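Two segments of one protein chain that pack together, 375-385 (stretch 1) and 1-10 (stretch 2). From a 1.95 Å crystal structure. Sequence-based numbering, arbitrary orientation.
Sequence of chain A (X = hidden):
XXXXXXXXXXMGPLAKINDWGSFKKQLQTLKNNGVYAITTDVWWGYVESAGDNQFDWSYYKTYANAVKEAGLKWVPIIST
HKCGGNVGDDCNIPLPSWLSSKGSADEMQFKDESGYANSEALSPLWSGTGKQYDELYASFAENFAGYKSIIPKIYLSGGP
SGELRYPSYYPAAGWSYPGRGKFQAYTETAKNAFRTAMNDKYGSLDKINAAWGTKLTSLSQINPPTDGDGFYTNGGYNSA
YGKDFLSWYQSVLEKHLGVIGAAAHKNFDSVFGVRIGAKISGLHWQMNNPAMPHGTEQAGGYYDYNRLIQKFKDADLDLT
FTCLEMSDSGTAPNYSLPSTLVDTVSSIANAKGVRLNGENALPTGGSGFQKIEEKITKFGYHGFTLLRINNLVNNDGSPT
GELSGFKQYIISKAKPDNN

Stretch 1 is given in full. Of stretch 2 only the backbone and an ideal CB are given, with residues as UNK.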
ATOM      1  N   LYS A 375      19.234   4.973   4.720  1.00 16.30           N
ATOM      2  CA  LYS A 375      18.410   3.779   4.669  1.00 16.45           C
ATOM      3  C   LYS A 375      18.743   2.879   3.491  1.00 16.44           C
ATOM      4  O   LYS A 375      18.978   1.672   3.673  1.00 15.58           O
ATOM      5  CB  LYS A 375      16.902   4.134   4.691  1.00 17.27           C
ATOM      6  CG  LYS A 375      16.460   4.914   5.973  1.00 15.98           C
ATOM      7  CD  LYS A 375      16.985   4.252   7.250  1.00 17.45           C
ATOM      8  CE  LYS A 375      16.368   4.896   8.522  1.00 17.41           C
ATOM      9  NZ  LYS A 375      17.071   4.464   9.792  1.00 17.23           N
ATOM     10  N   ILE A 376      18.794   3.454   2.289  1.00 15.95           N
ATOM     11  CA  ILE A 376      19.038   2.631   1.090  1.00 16.14           C
ATOM     12  C   ILE A 376      20.408   1.935   1.120  1.00 16.41           C
ATOM     13  O   ILE A 376      20.537   0.833   0.604  1.00 15.89           O
ATOM     14  CB  ILE A 376      18.776   3.401  -0.258  1.00 16.03           C
ATOM     15  CG1 ILE A 376      19.697   4.620  -0.408  1.00 15.98           C
ATOM     16  CG2 ILE A 376      17.299   3.826  -0.342  1.00 14.47           C
ATOM     17  CD1 ILE A 376      19.490   5.404  -1.722  1.00 14.47           C
ATOM     18  N   THR A 377      21.410   2.574   1.733  1.00 16.86           N
ATOM     19  CA  THR A 377      22.760   2.011   1.801  1.00 17.84           C
ATOM     20  C   THR A 377      22.937   1.024   2.966  1.00 18.59           C
ATOM     21  O   THR A 377      23.688   0.058   2.834  1.00 18.96           O
ATOM     22  CB  THR A 377      23.873   3.097   1.900  1.00 18.07           C
ATOM     23  OG1 THR A 377      23.629   3.934   3.035  1.00 17.30           O
ATOM     24  CG2 THR A 377      23.925   3.961   0.628  1.00 17.41           C
ATOM     25  N   LYS A 378      22.263   1.266   4.099  1.00 18.99           N
ATOM     26  CA  LYS A 378      22.291   0.329   5.232  1.00 18.88           C
ATOM     27  C   LYS A 378      21.642  -1.000   4.853  1.00 18.62           C
ATOM     28  O   LYS A 378      22.072  -2.062   5.300  1.00 18.67           O
ATOM     29  CB  LYS A 378      21.551   0.893   6.450  1.00 19.24           C
ATOM     30  CG  LYS A 378      22.388   1.770   7.367  1.00 19.32           C
ATOM     31  CD  LYS A 378      21.526   2.347   8.499  1.00 19.80           C
ATOM     32  CE  LYS A 378      22.349   3.202   9.467  1.00 20.72           C
ATOM     33  NZ  LYS A 378      21.491   3.827  10.539  1.00 18.77           N
ATOM     34  N   PHE A 379      20.603  -0.938   4.029  1.00 18.09           N
ATOM     35  CA  PHE A 379      19.760  -2.119   3.819  1.00 17.88           C
ATOM     36  C   PHE A 379      19.750  -2.689   2.405  1.00 17.44           C
ATOM     37  O   PHE A 379      18.930  -3.548   2.082  1.00 17.88           O
ATOM     38  CB  PHE A 379      18.345  -1.838   4.332  1.00 17.77           C
ATOM     39  CG  PHE A 379      18.297  -1.506   5.805  1.00 17.33           C
ATOM     40  CD1 PHE A 379      18.577  -2.488   6.760  1.00 17.46           C
ATOM     41  CD2 PHE A 379      17.981  -0.218   6.235  1.00 17.54           C
ATOM     42  CE1 PHE A 379      18.559  -2.193   8.125  1.00 17.68           C
ATOM     43  CE2 PHE A 379      17.957   0.095   7.606  1.00 18.53           C
ATOM     44  CZ  PHE A 379      18.243  -0.903   8.554  1.00 17.13           C
ATOM     45  N   GLY A 380      20.651  -2.214   1.554  1.00 17.07           N
ATOM     46  CA  GLY A 380      20.774  -2.820   0.219  1.00 16.65           C
ATOM     47  C   GLY A 380      19.503  -2.706  -0.615  1.00 15.77           C
ATOM     48  O   GLY A 380      19.115  -3.660  -1.311  1.00 15.35           O
ATOM     49  N   TYR A 381      18.860  -1.538  -0.557  1.00 14.79           N
ATOM     50  CA  TYR A 381      17.662  -1.282  -1.376  1.00 14.66           C
ATOM     51  C   TYR A 381      17.937  -1.438  -2.870  1.00 14.36           C
ATOM     52  O   TYR A 381      19.041  -1.122  -3.350  1.00 14.69           O
ATOM     53  CB  TYR A 381      17.068   0.101  -1.073  1.00 14.43           C
ATOM     54  CG  TYR A 381      16.107   0.108   0.102  1.00 14.35           C
ATOM     55  CD1 TYR A 381      14.763   0.464  -0.081  1.00 13.56           C
ATOM     56  CD2 TYR A 381      16.533  -0.241   1.389  1.00 14.84           C
ATOM     57  CE1 TYR A 381      13.870   0.480   0.985  1.00 14.54           C
ATOM     58  CE2 TYR A 381      15.633  -0.225   2.482  1.00 14.81           C
ATOM     59  CZ  TYR A 381      14.298   0.133   2.254  1.00 14.35           C
ATOM     60  OH  TYR A 381      13.378   0.137   3.283  1.00 15.22           O
ATOM     61  N   HIS A 382      16.940  -1.957  -3.588  1.00 14.73           N
ATOM     62  CA  HIS A 382      17.036  -2.171  -5.025  1.00 14.80           C
ATOM     63  C   HIS A 382      16.447  -0.996  -5.795  1.00 15.17           C
ATOM     64  O   HIS A 382      16.616  -0.873  -6.997  1.00 15.54           O
ATOM     65  CB  HIS A 382      16.338  -3.487  -5.418  1.00 14.84           C
ATOM     66  CG  HIS A 382      17.001  -4.698  -4.841  1.00 14.32           C
ATOM     67  ND1 HIS A 382      18.041  -5.350  -5.472  1.00 15.06           N
ATOM     68  CD2 HIS A 382      16.800  -5.348  -3.671  1.00 14.05           C
ATOM     69  CE1 HIS A 382      18.433  -6.368  -4.725  1.00 15.95           C
ATOM     70  NE2 HIS A 382      17.706  -6.377  -3.618  1.00 14.60           N
ATOM     71  N   GLY A 383      15.766  -0.112  -5.096  1.00 15.19           N
ATOM     72  CA  GLY A 383      15.157   1.022  -5.764  1.00 15.42           C
ATOM     73  C   GLY A 383      14.681   2.020  -4.749  1.00 15.86           C
ATOM     74  O   GLY A 383      14.452   1.688  -3.572  1.00 15.52           O
ATOM     75  N   PHE A 384      14.574   3.255  -5.209  1.00 15.91           N
ATOM     76  CA  PHE A 384      13.935   4.299  -4.440  1.00 15.69           C
ATOM     77  C   PHE A 384      13.084   5.108  -5.400  1.00 15.85           C
ATOM     78  O   PHE A 384      13.565   5.505  -6.476  1.00 16.08           O
ATOM     79  CB  PHE A 384      14.946   5.228  -3.734  1.00 15.29           C
ATOM     80  CG  PHE A 384      14.268   6.309  -2.945  1.00 14.29           C
ATOM     81  CD1 PHE A 384      13.755   6.033  -1.675  1.00 14.82           C
ATOM     82  CD2 PHE A 384      14.048   7.564  -3.501  1.00 14.25           C
ATOM     83  CE1 PHE A 384      13.077   7.003  -0.960  1.00 14.43           C
ATOM     84  CE2 PHE A 384      13.366   8.533  -2.803  1.00 14.06           C
ATOM     85  CZ  PHE A 384      12.874   8.255  -1.533  1.00 16.08           C
ATOM     86  N   THR A 385      11.835   5.359  -5.010  1.00 16.05           N
ATOM     87  CA  THR A 385      10.953   6.247  -5.764  1.00 15.66           C
ATOM     88  C   THR A 385      10.671   7.537  -4.988  1.00 15.95           C
ATOM     89  O   THR A 385      10.164   7.499  -3.859  1.00 15.71           O
ATOM     90  CB  THR A 385       9.614   5.572  -6.118  1.00 16.05           C
ATOM     91  OG1 THR A 385       9.861   4.374  -6.850  1.00 16.61           O
ATOM     92  CG2 THR A 385       8.771   6.501  -7.006  1.00 15.42           C
ATOM     93  N   UNK A   1      25.778  -0.615   1.301  1.00 20.25           N
ATOM     94  CA  UNK A   1      25.656  -0.068  -0.091  1.00 19.44           C
ATOM     95  C   UNK A   1      24.289  -0.428  -0.665  1.00 19.50           C
ATOM     96  O   UNK A   1      23.696  -1.436  -0.256  1.00 18.68           O
ATOM     97  CB  UNK A   1      26.761  -0.611  -1.000  1.00 19.44           C
ATOM     98  N   UNK A   2      23.802   0.372  -1.618  1.00 18.43           N
ATOM     99  CA  UNK A   2      22.604  -0.001  -2.374  1.00 17.89           C
ATOM    100  C   UNK A   2      22.867  -1.296  -3.152  1.00 18.25           C
ATOM    101  O   UNK A   2      24.019  -1.679  -3.378  1.00 17.76           O
ATOM    102  CB  UNK A   2      22.191   1.124  -3.325  1.00 17.89           C
ATOM    103  N   UNK A   3      21.803  -1.969  -3.558  1.00 18.02           N
ATOM    104  CA  UNK A   3      21.945  -3.185  -4.344  1.00 18.90           C
ATOM    105  C   UNK A   3      22.603  -2.920  -5.707  1.00 19.40           C
ATOM    106  O   UNK A   3      22.559  -1.796  -6.229  1.00 19.35           O
ATOM    107  CB  UNK A   3      20.574  -3.834  -4.543  1.00 18.90           C
ATOM    108  N   UNK A   4      23.198  -3.964  -6.279  1.00 20.05           N
ATOM    109  CA  UNK A   4      23.887  -3.874  -7.579  1.00 22.23           C
ATOM    110  C   UNK A   4      22.993  -3.375  -8.709  1.00 21.14           C
ATOM    111  O   UNK A   4      23.477  -2.803  -9.693  1.00 21.84           O
ATOM    112  CB  UNK A   4      24.451  -5.244  -7.959  1.00 22.23           C
ATOM    113  N   UNK A   5      21.693  -3.586  -8.566  1.00 20.31           N
ATOM    114  CA  UNK A   5      20.740  -3.181  -9.592  1.00 19.49           C
ATOM    115  C   UNK A   5      19.943  -1.918  -9.203  1.00 18.83           C
ATOM    116  O   UNK A   5      18.906  -1.616  -9.799  1.00 17.95           O
ATOM    117  CB  UNK A   5      19.776  -4.335  -9.874  1.00 19.49           C
ATOM    118  N   UNK A   6      20.420  -1.189  -8.198  1.00 18.14           N
ATOM    119  CA  UNK A   6      19.688  -0.013  -7.708  1.00 17.42           C
ATOM    120  C   UNK A   6      19.402   0.991  -8.813  1.00 16.85           C
ATOM    121  O   UNK A   6      20.296   1.314  -9.605  1.00 16.69           O
ATOM    122  CB  UNK A   6      20.478   0.671  -6.590  1.00 17.42           C
ATOM    123  N   UNK A   7      18.170   1.488  -8.870  1.00 16.26           N
ATOM    124  CA  UNK A   7      17.860   2.641  -9.719  1.00 16.44           C
ATOM    125  C   UNK A   7      16.949   3.620  -8.988  1.00 16.24           C
ATOM    126  O   UNK A   7      16.189   3.216  -8.104  1.00 15.02           O
ATOM    127  CB  UNK A   7      17.205   2.186 -11.025  1.00 16.44           C
ATOM    128  N   UNK A   8      17.017   4.892  -9.377  1.00 16.07           N
ATOM    129  CA  UNK A   8      16.163   5.932  -8.798  1.00 16.46           C
ATOM    130  C   UNK A   8      15.017   6.243  -9.739  1.00 16.50           C
ATOM    131  O   UNK A   8      15.235   6.547 -10.913  1.00 17.40           O
ATOM    132  CB  UNK A   8      16.967   7.200  -8.502  1.00 16.46           C
ATOM    133  N   UNK A   9      13.797   6.177  -9.216  1.00 16.28           N
ATOM    134  CA  UNK A   9      12.605   6.517  -9.966  1.00 15.95           C
ATOM    135  C   UNK A   9      11.889   7.691  -9.325  1.00 15.48           C
ATOM    136  O   UNK A   9      12.231   8.112  -8.224  1.00 15.08           O
ATOM    137  CB  UNK A   9      11.670   5.310 -10.066  1.00 15.95           C
ATOM    138  N   UNK A  10      10.894   8.225 -10.029  1.00 15.06           N
ATOM    139  CA  UNK A  10      10.138   9.373  -9.542  1.00 14.58           C
ATOM    140  C   UNK A  10       8.661   9.115  -9.845  1.00 14.96           C
ATOM    141  O   UNK A  10       8.318   8.653 -10.951  1.00 15.00           O
ATOM    142  CB  UNK A  10      10.621  10.676 -10.183  1.00 14.58           C
TER

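Position 1 begins the segment beside the end of the helix in stretch 1. Its backbone N lies 2.7 Å from Thr 377 O and donates a hydrogen bond to it, while its CB points away, the ideal CB 5.0 Å from Thr 377 O. Stretch 1 therefore asks little of the side chain, and almost any would do. The deposited residue is Ala 1, held by its backbone; its O also receives a CA-H...O contact from Gly 380 CA at 3.3 Å.

At position 2 the CB points sideways, with the aliphatic atoms of Ile 376 and the methyl of Thr 377 within a side chain's reach. A medium apolar residue such as valine, isoleucine or leucine would suit. It is Val 2, in the m rotamer, whose CG1 lies 3.8 Å from Ile 376 CG1 and 4.1 Å from Thr 377 CG2.

Position 3 is tightly constrained. Its N donates to Tyr 381 O at 2.9 Å, and its CB points toward stretch 1, with the ideal CB 3.1 Å from His 382 ND1 and 3.3 Å from Tyr 381 O. So close to these atoms, a small residue such as alanine or serine is the natural expectation. Ala 3 fits: its CB sits over one face of the His 382 ring, 3.5 Å from the ring centroid, in a CH-pi contact.

Position 4 lies within a type I turn running from 3 to 6, and its CB points away with nothing of stretch 1 nearby. Polar residues common in turns would serve; it is Asp 4.

At position 5 the CB points sideways, 4.8 Å from His 382 ND1, so a short side chain bearing an acceptor, such as aspartate or asparagine, could reach that nitrogen. Asp 5, with chi1 in p, brings OD1 to 2.6 Å from His 382 ND1, near the ring plane, and accepts a nearly straight hydrogen bond.

Position 6 closes the turn, its N bonded to the O of position 3. From a sideways CB, a long apolar or aromatic side chain could reach Ile 376 CD1 and Phe 384 CB. Phe 6, with chi1 at 180°, places CZ 3.7 Å from Ile 376 CD1 and 3.9 Å from Phe 384 CB.

Position 7 makes two weak backbone bonds, from its N to His 382 O (3.4 Å) and from Phe 384 N to its O (3.3 Å). With its CB 5.1 Å from His 382 O, polar or beta-branched residues would be equally acceptable; Gln 7 leads its end away.

Position 8 pairs in parallel with Phe 384, its CB on the same sheet face and 4.3 Å from Phe 384 O. Several strand residues would suit; Ala 8 suffices.

Position 9 pairs with Thr 385, and its N donates to Phe 384 O at 2.8 Å. With its CB 3.8 Å from Thr 385 OG1, a small residue, polar or not, is reasonable; Ser 9 occupies it.

At position 10 CA-to-CB points away, and phi/psi of -138°/135° favour beta-branched residues, though many would do; it is Val 10.

Stretch 2, residues 1-10: AVADDFQASV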
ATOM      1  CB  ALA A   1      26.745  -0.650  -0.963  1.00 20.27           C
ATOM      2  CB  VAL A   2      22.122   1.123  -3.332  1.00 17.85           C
ATOM      3  CG1 VAL A   2      21.895   2.433  -2.563  1.00 17.38           C
ATOM      4  CG2 VAL A   2      23.122   1.337  -4.502  1.00 17.52           C
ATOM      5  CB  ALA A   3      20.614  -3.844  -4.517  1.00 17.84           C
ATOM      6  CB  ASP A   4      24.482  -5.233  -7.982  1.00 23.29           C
ATOM      7  CG  ASP A   4      25.808  -5.535  -7.284  1.00 29.14           C
ATOM      8  OD1 ASP A   4      26.451  -4.609  -6.709  1.00 33.32           O
ATOM      9  OD2 ASP A   4      26.221  -6.721  -7.319  1.00 34.87           O
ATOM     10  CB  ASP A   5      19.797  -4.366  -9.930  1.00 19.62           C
ATOM     11  CG  ASP A   5      18.950  -4.823  -8.730  1.00 20.00           C
ATOM     12  OD1 ASP A   5      19.138  -4.331  -7.601  1.00 17.63           O
ATOM     13  OD2 ASP A   5      18.077  -5.682  -8.922  1.00 22.70           O
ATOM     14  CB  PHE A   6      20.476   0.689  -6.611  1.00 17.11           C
ATOM     15  CG  PHE A   6      19.790   1.898  -6.070  1.00 17.36           C
ATOM     16  CD1 PHE A   6      18.767   1.764  -5.122  1.00 17.86           C
ATOM     17  CD2 PHE A   6      20.132   3.169  -6.519  1.00 18.62           C
ATOM     18  CE1 PHE A   6      18.120   2.890  -4.617  1.00 18.89           C
ATOM     19  CE2 PHE A   6      19.476   4.306  -6.022  1.00 17.61           C
ATOM     20  CZ  PHE A   6      18.472   4.159  -5.064  1.00 17.53           C
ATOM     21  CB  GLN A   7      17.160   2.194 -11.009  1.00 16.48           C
ATOM     22  CG  GLN A   7      17.982   1.312 -11.934  1.00 17.62           C
ATOM     23  CD  GLN A   7      19.197   2.006 -12.518  1.00 19.25           C
ATOM     24  OE1 GLN A   7      19.251   3.223 -12.598  1.00 17.46           O
ATOM     25  NE2 GLN A   7      20.184   1.216 -12.938  1.00 21.10           N
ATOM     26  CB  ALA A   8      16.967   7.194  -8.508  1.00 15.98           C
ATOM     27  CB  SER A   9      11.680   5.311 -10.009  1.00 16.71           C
ATOM     28  OG  SER A   9      12.339   4.267 -10.711  1.00 19.68           O
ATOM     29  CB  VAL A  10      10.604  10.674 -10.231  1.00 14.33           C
ATOM     30  CG1 VAL A  10       9.694  11.871  -9.849  1.00 14.18           C
ATOM     31  CG2 VAL A  10      12.108  10.985  -9.890  1.00 14.65           C
TER
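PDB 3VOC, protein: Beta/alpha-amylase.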